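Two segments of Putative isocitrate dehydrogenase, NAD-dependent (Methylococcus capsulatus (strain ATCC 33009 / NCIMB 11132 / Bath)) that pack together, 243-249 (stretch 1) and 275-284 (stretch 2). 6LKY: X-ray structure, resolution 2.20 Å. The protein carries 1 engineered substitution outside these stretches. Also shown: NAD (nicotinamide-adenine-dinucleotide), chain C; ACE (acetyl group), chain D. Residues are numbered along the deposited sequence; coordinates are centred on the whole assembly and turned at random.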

ATOM      1  N   GLY A 243     -13.709  -7.285   2.264  1.00 30.87           N
ATOM      2  CA  GLY A 243     -13.758  -6.055   3.033  1.00 22.84           C
ATOM      3  C   GLY A 243     -13.223  -6.240   4.444  1.00 30.38           C
ATOM      4  O   GLY A 243     -13.026  -7.338   4.935  1.00 28.16           O
ATOM      5  N   LEU A 244     -13.014  -5.079   5.083  1.00 31.47           N
ATOM      6  CA  LEU A 244     -12.547  -5.009   6.463  1.00 34.02           C
ATOM      7  C   LEU A 244     -13.541  -5.611   7.436  1.00 34.64           C
ATOM      8  O   LEU A 244     -13.150  -6.000   8.544  1.00 36.07           O
ATOM      9  CB  LEU A 244     -12.305  -3.550   6.856  1.00 29.45           C
ATOM     10  CG  LEU A 244     -11.118  -2.819   6.238  1.00 34.45           C
ATOM     11  CD1 LEU A 244     -11.113  -1.374   6.699  1.00 33.96           C
ATOM     12  CD2 LEU A 244      -9.821  -3.514   6.639  1.00 40.04           C
ATOM     13  N   GLY A 245     -14.823  -5.662   7.067  1.00 32.05           N
ATOM     14  CA  GLY A 245     -15.828  -6.293   7.905  1.00 35.66           C
ATOM     15  C   GLY A 245     -15.590  -7.764   8.150  1.00 34.84           C
ATOM     16  O   GLY A 245     -16.261  -8.344   9.012  1.00 35.16           O
ATOM     17  N   LEU A 246     -14.639  -8.373   7.429  1.00 29.63           N
ATOM     18  CA  LEU A 246     -14.437  -9.811   7.455  1.00 31.83           C
ATOM     19  C   LEU A 246     -13.177 -10.273   8.173  1.00 35.17           C
ATOM     20  O   LEU A 246     -13.112 -11.445   8.550  1.00 32.39           O
ATOM     21  CB  LEU A 246     -14.395 -10.352   6.015  1.00 32.23           C
ATOM     22  CG  LEU A 246     -15.615 -10.037   5.148  1.00 33.95           C
ATOM     23  CD1 LEU A 246     -15.372 -10.418   3.691  1.00 34.52           C
ATOM     24  CD2 LEU A 246     -16.841 -10.775   5.677  1.00 36.70           C
ATOM     25  N   THR A 247     -12.179  -9.412   8.376  1.00 30.78           N
ATOM     26  CA  THR A 247     -10.815  -9.879   8.626  1.00 26.46           C
ATOM     27  C   THR A 247     -10.361  -9.587  10.047  1.00 27.67           C
ATOM     28  O   THR A 247     -10.622  -8.507  10.585  1.00 31.19           O
ATOM     29  CB  THR A 247      -9.813  -9.248   7.648  1.00 39.61           C
ATOM     30  OG1 THR A 247     -10.114  -7.860   7.464  1.00 42.02           O
ATOM     31  CG2 THR A 247      -9.873  -9.940   6.302  1.00 38.10           C
ATOM     32  N   ALA A 248      -9.627 -10.542  10.627  1.00 26.18           N
ATOM     33  CA  ALA A 248      -9.204 -10.476  12.014  1.00 28.39           C
ATOM     34  C   ALA A 248      -7.688 -10.578  12.130  1.00 25.79           C
ATOM     35  O   ALA A 248      -6.996 -11.008  11.207  1.00 23.38           O
ATOM     36  CB  ALA A 248      -9.863 -11.579  12.846  1.00 25.96           C
ATOM     37  N   GLY A 249      -7.185 -10.155  13.285  1.00 25.60           N
ATOM     38  CA  GLY A 249      -5.769 -10.156  13.575  1.00 24.36           C
ATOM     39  C   GLY A 249      -5.492 -10.597  14.997  1.00 28.42           C
ATOM     40  O   GLY A 249      -6.281 -10.316  15.914  1.00 29.10           O
ATOM     41  N   ALA A 275     -22.981  -2.462  11.038  1.00 34.00           N
ATOM     42  CA  ALA A 275     -21.618  -2.974  10.907  1.00 29.32           C
ATOM     43  C   ALA A 275     -21.585  -4.498  10.801  1.00 35.61           C
ATOM     44  O   ALA A 275     -22.294  -5.205  11.521  1.00 31.99           O
ATOM     45  CB  ALA A 275     -20.760  -2.522  12.093  1.00 23.84           C
ATOM     46  N   ASN A 276     -20.730  -4.996   9.913  1.00 30.74           N
ATOM     47  CA  ASN A 276     -20.482  -6.426   9.794  1.00 30.67           C
ATOM     48  C   ASN A 276     -19.739  -6.933  11.023  1.00 34.50           C
ATOM     49  O   ASN A 276     -18.659  -6.420  11.336  1.00 33.16           O
ATOM     50  CB  ASN A 276     -19.675  -6.723   8.540  1.00 27.92           C
ATOM     51  CG  ASN A 276     -19.677  -8.192   8.183  1.00 35.13           C
ATOM     52  OD1 ASN A 276     -19.889  -9.060   9.043  1.00 32.87           O
ATOM     53  ND2 ASN A 276     -19.445  -8.484   6.906  1.00 34.74           N
ATOM     54  N   PRO A 277     -20.272  -7.916  11.746  1.00 30.98           N
ATOM     55  CA  PRO A 277     -19.583  -8.430  12.934  1.00 30.20           C
ATOM     56  C   PRO A 277     -18.625  -9.568  12.645  1.00 25.72           C
ATOM     57  O   PRO A 277     -17.995 -10.075  13.581  1.00 31.30           O
ATOM     58  CB  PRO A 277     -20.754  -8.910  13.808  1.00 34.59           C
ATOM     59  CG  PRO A 277     -21.783  -9.368  12.808  1.00 32.52           C
ATOM     60  CD  PRO A 277     -21.628  -8.478  11.597  1.00 31.84           C
ATOM     61  N   THR A 278     -18.501  -9.953  11.375  1.00 28.43           N
ATOM     62  CA  THR A 278     -17.698 -11.112  11.004  1.00 29.82           C
ATOM     63  C   THR A 278     -16.266 -10.986  11.498  1.00 31.09           C
ATOM     64  O   THR A 278     -15.711 -11.936  12.059  1.00 32.59           O
ATOM     65  CB  THR A 278     -17.716 -11.281   9.489  1.00 40.24           C
ATOM     66  OG1 THR A 278     -19.073 -11.404   9.046  1.00 33.97           O
ATOM     67  CG2 THR A 278     -16.892 -12.497   9.064  1.00 31.75           C
ATOM     68  N   ALA A 279     -15.639  -9.824  11.277  1.00 29.58           N
ATOM     69  CA  ALA A 279     -14.242  -9.649  11.670  1.00 30.85           C
ATOM     70  C   ALA A 279     -14.058  -9.883  13.165  1.00 27.75           C
ATOM     71  O   ALA A 279     -13.148 -10.611  13.585  1.00 27.79           O
ATOM     72  CB  ALA A 279     -13.755  -8.254  11.276  1.00 23.80           C
ATOM     73  N   MET A 280     -14.931  -9.292  13.987  1.00 29.34           N
ATOM     74  CA  MET A 280     -14.822  -9.492  15.431  1.00 27.25           C
ATOM     75  C   MET A 280     -15.070 -10.947  15.811  1.00 29.27           C
ATOM     76  O   MET A 280     -14.391 -11.497  16.689  1.00 29.38           O
ATOM     77  CB  MET A 280     -15.800  -8.578  16.167  1.00 27.60           C
ATOM     78  CG  MET A 280     -15.383  -8.316  17.606  1.00 26.26           C
ATOM     79  SD  MET A 280     -13.921  -7.241  17.674  1.00 30.78           S
ATOM     80  CE  MET A 280     -12.863  -8.152  18.808  1.00 23.93           C
ATOM     81  N   ILE A 281     -16.021 -11.596  15.134  1.00 32.20           N
ATOM     82  CA  ILE A 281     -16.308 -12.997  15.420  1.00 37.59           C
ATOM     83  C   ILE A 281     -15.115 -13.882  15.052  1.00 30.61           C
ATOM     84  O   ILE A 281     -14.738 -14.779  15.815  1.00 29.55           O
ATOM     85  CB  ILE A 281     -17.614 -13.400  14.704  1.00 35.82           C
ATOM     86  CG1 ILE A 281     -18.801 -12.716  15.395  1.00 29.00           C
ATOM     87  CG2 ILE A 281     -17.828 -14.885  14.747  1.00 33.94           C
ATOM     88  CD1 ILE A 281     -19.980 -12.419  14.484  1.00 30.78           C
ATOM     89  N   MET A 282     -14.464 -13.605  13.911  1.00 32.32           N
ATOM     90  CA  MET A 282     -13.261 -14.342  13.515  1.00 25.87           C
ATOM     91  C   MET A 282     -12.110 -14.079  14.476  1.00 31.80           C
ATOM     92  O   MET A 282     -11.307 -14.981  14.751  1.00 33.60           O
ATOM     93  CB  MET A 282     -12.845 -13.974  12.088  1.00 31.31           C
ATOM     94  CG  MET A 282     -13.791 -14.441  10.976  1.00 31.67           C
ATOM     95  SD  MET A 282     -14.065 -16.242  10.961  1.00 41.98           S
ATOM     96  CE  MET A 282     -12.474 -16.795  10.324  1.00 45.95           C
ATOM     97  N   ALA A 283     -12.011 -12.853  15.002  1.00 29.96           N
ATOM     98  CA  ALA A 283     -11.031 -12.596  16.053  1.00 28.05           C
ATOM     99  C   ALA A 283     -11.295 -13.490  17.256  1.00 30.99           C
ATOM    100  O   ALA A 283     -10.360 -14.041  17.853  1.00 30.06           O
ATOM    101  CB  ALA A 283     -11.049 -11.115  16.461  1.00 18.60           C
ATOM    102  N   GLY A 284     -12.572 -13.646  17.615  1.00 32.93           N
ATOM    103  CA  GLY A 284     -12.934 -14.600  18.652  1.00 35.55           C
ATOM    104  C   GLY A 284     -12.497 -16.018  18.326  1.00 35.51           C
ATOM    105  O   GLY A 284     -12.010 -16.741  19.193  1.00 31.96           O
TER
HETATM  106  PA  NAD C 501     -12.230   2.261   9.501  1.00 28.31           P
HETATM  107  O1A NAD C 501     -12.825   2.643  10.835  1.00 26.13           O
HETATM  108  O2A NAD C 501     -11.768   0.836   9.508  1.00 28.02           O
HETATM  109  O5B NAD C 501     -13.298   2.557   8.347  1.00 27.75           O
HETATM  110  C5B NAD C 501     -12.909   2.355   6.991  1.00 29.52           C
HETATM  111  C4B NAD C 501     -14.142   2.027   6.172  1.00 34.17           C
HETATM  112  O4B NAD C 501     -14.485   0.656   6.458  1.00 29.16           O
HETATM  113  C3B NAD C 501     -15.303   2.917   6.599  1.00 27.47           C
HETATM  114  O3B NAD C 501     -16.058   3.332   5.471  1.00 35.01           O
HETATM  115  C2B NAD C 501     -16.126   2.007   7.497  1.00 32.21           C
HETATM  116  O2B NAD C 501     -17.529   2.316   7.522  1.00 34.14           O
HETATM  117  C1B NAD C 501     -15.815   0.612   6.972  1.00 25.05           C
HETATM  118  N9A NAD C 501     -15.960  -0.244   8.141  1.00 29.08           N
HETATM  119  C8A NAD C 501     -14.757  -0.753   8.826  1.00 28.48           C
HETATM  120  N7A NAD C 501     -15.417  -1.702   9.743  1.00 25.48           N
HETATM  121  C5A NAD C 501     -16.273  -2.476   8.851  1.00 32.06           C
HETATM  122  C6A NAD C 501     -17.494  -3.007   9.582  1.00 25.57           C
HETATM  123  N6A NAD C 501     -17.078  -4.111  10.462  1.00 25.00           N
HETATM  124  N1A NAD C 501     -18.427  -3.515   8.565  1.00 28.51           N
HETATM  125  C2A NAD C 501     -18.938  -2.484   7.640  1.00 30.51           C
HETATM  126  N3A NAD C 501     -18.209  -1.220   7.781  1.00 33.03           N
HETATM  127  C4A NAD C 501     -16.768  -1.443   7.868  1.00 32.69           C
HETATM  128  O3  NAD C 501     -10.932   3.149   9.176  1.00 25.92           O
HETATM  129  PN  NAD C 501     -10.801   4.731   9.342  1.00 22.18           P
HETATM  130  O1N NAD C 501     -12.070   5.478   9.078  1.00 21.93           O
HETATM  131  O2N NAD C 501      -9.682   5.141   8.399  1.00 26.91           O
HETATM  132  O5D NAD C 501     -10.359   4.992  10.866  1.00 23.39           O
HETATM  133  C5D NAD C 501     -11.349   5.211  11.884  1.00 22.79           C
HETATM  134  C4D NAD C 501     -10.692   5.118  13.255  1.00 24.53           C
HETATM  135  O4D NAD C 501     -10.376   3.757  13.594  1.00 23.45           O
HETATM  136  C3D NAD C 501      -9.388   5.917  13.300  1.00 24.28           C
HETATM  137  O3D NAD C 501      -9.400   6.692  14.496  1.00 22.16           O
HETATM  138  C2D NAD C 501      -8.321   4.841  13.372  1.00 22.63           C
HETATM  139  O2D NAD C 501      -7.158   5.222  14.103  1.00 21.40           O
HETATM  140  C1D NAD C 501      -9.027   3.703  14.094  1.00 25.10           C
HETATM  141  N1N NAD C 501      -8.277   2.445  13.846  1.00 26.09           N
HETATM  142  C2N NAD C 501      -8.599   1.373  14.778  1.00 24.77           C
HETATM  143  C3N NAD C 501      -7.596   0.275  14.508  1.00 29.98           C
HETATM  144  C7N NAD C 501      -7.468  -0.733  15.655  1.00 28.19           C
HETATM  145  O7N NAD C 501      -7.270  -2.060  15.184  1.00 38.03           O
HETATM  146  N7N NAD C 501      -8.587  -0.626  16.589  1.00 17.60           N
HETATM  147  C4N NAD C 501      -7.739  -0.361  13.134  1.00 24.63           C
HETATM  148  C5N NAD C 501      -7.857   0.673  12.032  1.00 24.98           C
HETATM  149  C6N NAD C 501      -8.342   2.075  12.414  1.00 24.58           C
HETATM  150  C   ACE D 502     -16.117  -2.671   4.429  1.00 46.51           C
HETATM  151  O   ACE D 502     -16.162  -3.608   5.231  1.00 49.80           O
HETATM  152  CH3 ACE D 502     -14.867  -2.362   3.670  1.00 32.69           C

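The start of a helix poses a general problem: its first backbone N-H groups have no preceding turn to supply acceptors, and must find them elsewhere. The segment 275-284 of this NAD-dependent dehydrogenase solves it partly from within and partly by borrowing from stretch 1.

Ala275 makes no contact with the other stretch, and its C atom lies 4.0 Å from NAD N1A. Asn276 faces two ways. Its backbone O accepts a hydrogen bond from NAD N6A (2.9 Å), reading the exocyclic amino group of the adenine, while its CA-to-CB bond points toward stretch 1. Within its own stretch, OD1 of Asn276 caps the helix, accepting from Thr278 N at 2.9 Å and, in a very short bond, from Thr278 OG1 at 2.5 Å. Gly245 packs against this residue without a side chain; an ideal CB there would lie 2.8 Å from Asn276 CB, a clash. The CA-to-CB bond of Pro277 points away, and the residue leads into the helix.

Thr278 places its CG2 3.8 Å from Leu246 CD2, an apolar contact made possible because the leucine, although its CA-to-CB bond points away, has its end nearer to stretch 2. Ala279 then supplies the central link: its N donates to Gly245 O at 2.8 Å, the one hydrogen bond between the stretches, so the Gly245 carbonyl satisfies a first-turn amide. The small methyl of Ala279 permits a close backbone approach, with Ala279 CA 4.2 Å from Leu246 CA and Ala279 CB 3.2 Å from Thr247 O.

Met280 and Ile281 make no contact with stretch 1. One turn beyond Ala279, the CB of Ala248, at the start of a strand, settles against the helix, 3.3 Å from Ala283 N, 3.9 Å from Met282 CB and 3.8 Å from Ala283 CB. The end of Met282 leads away, and Gly284 continues the helix beyond the contact.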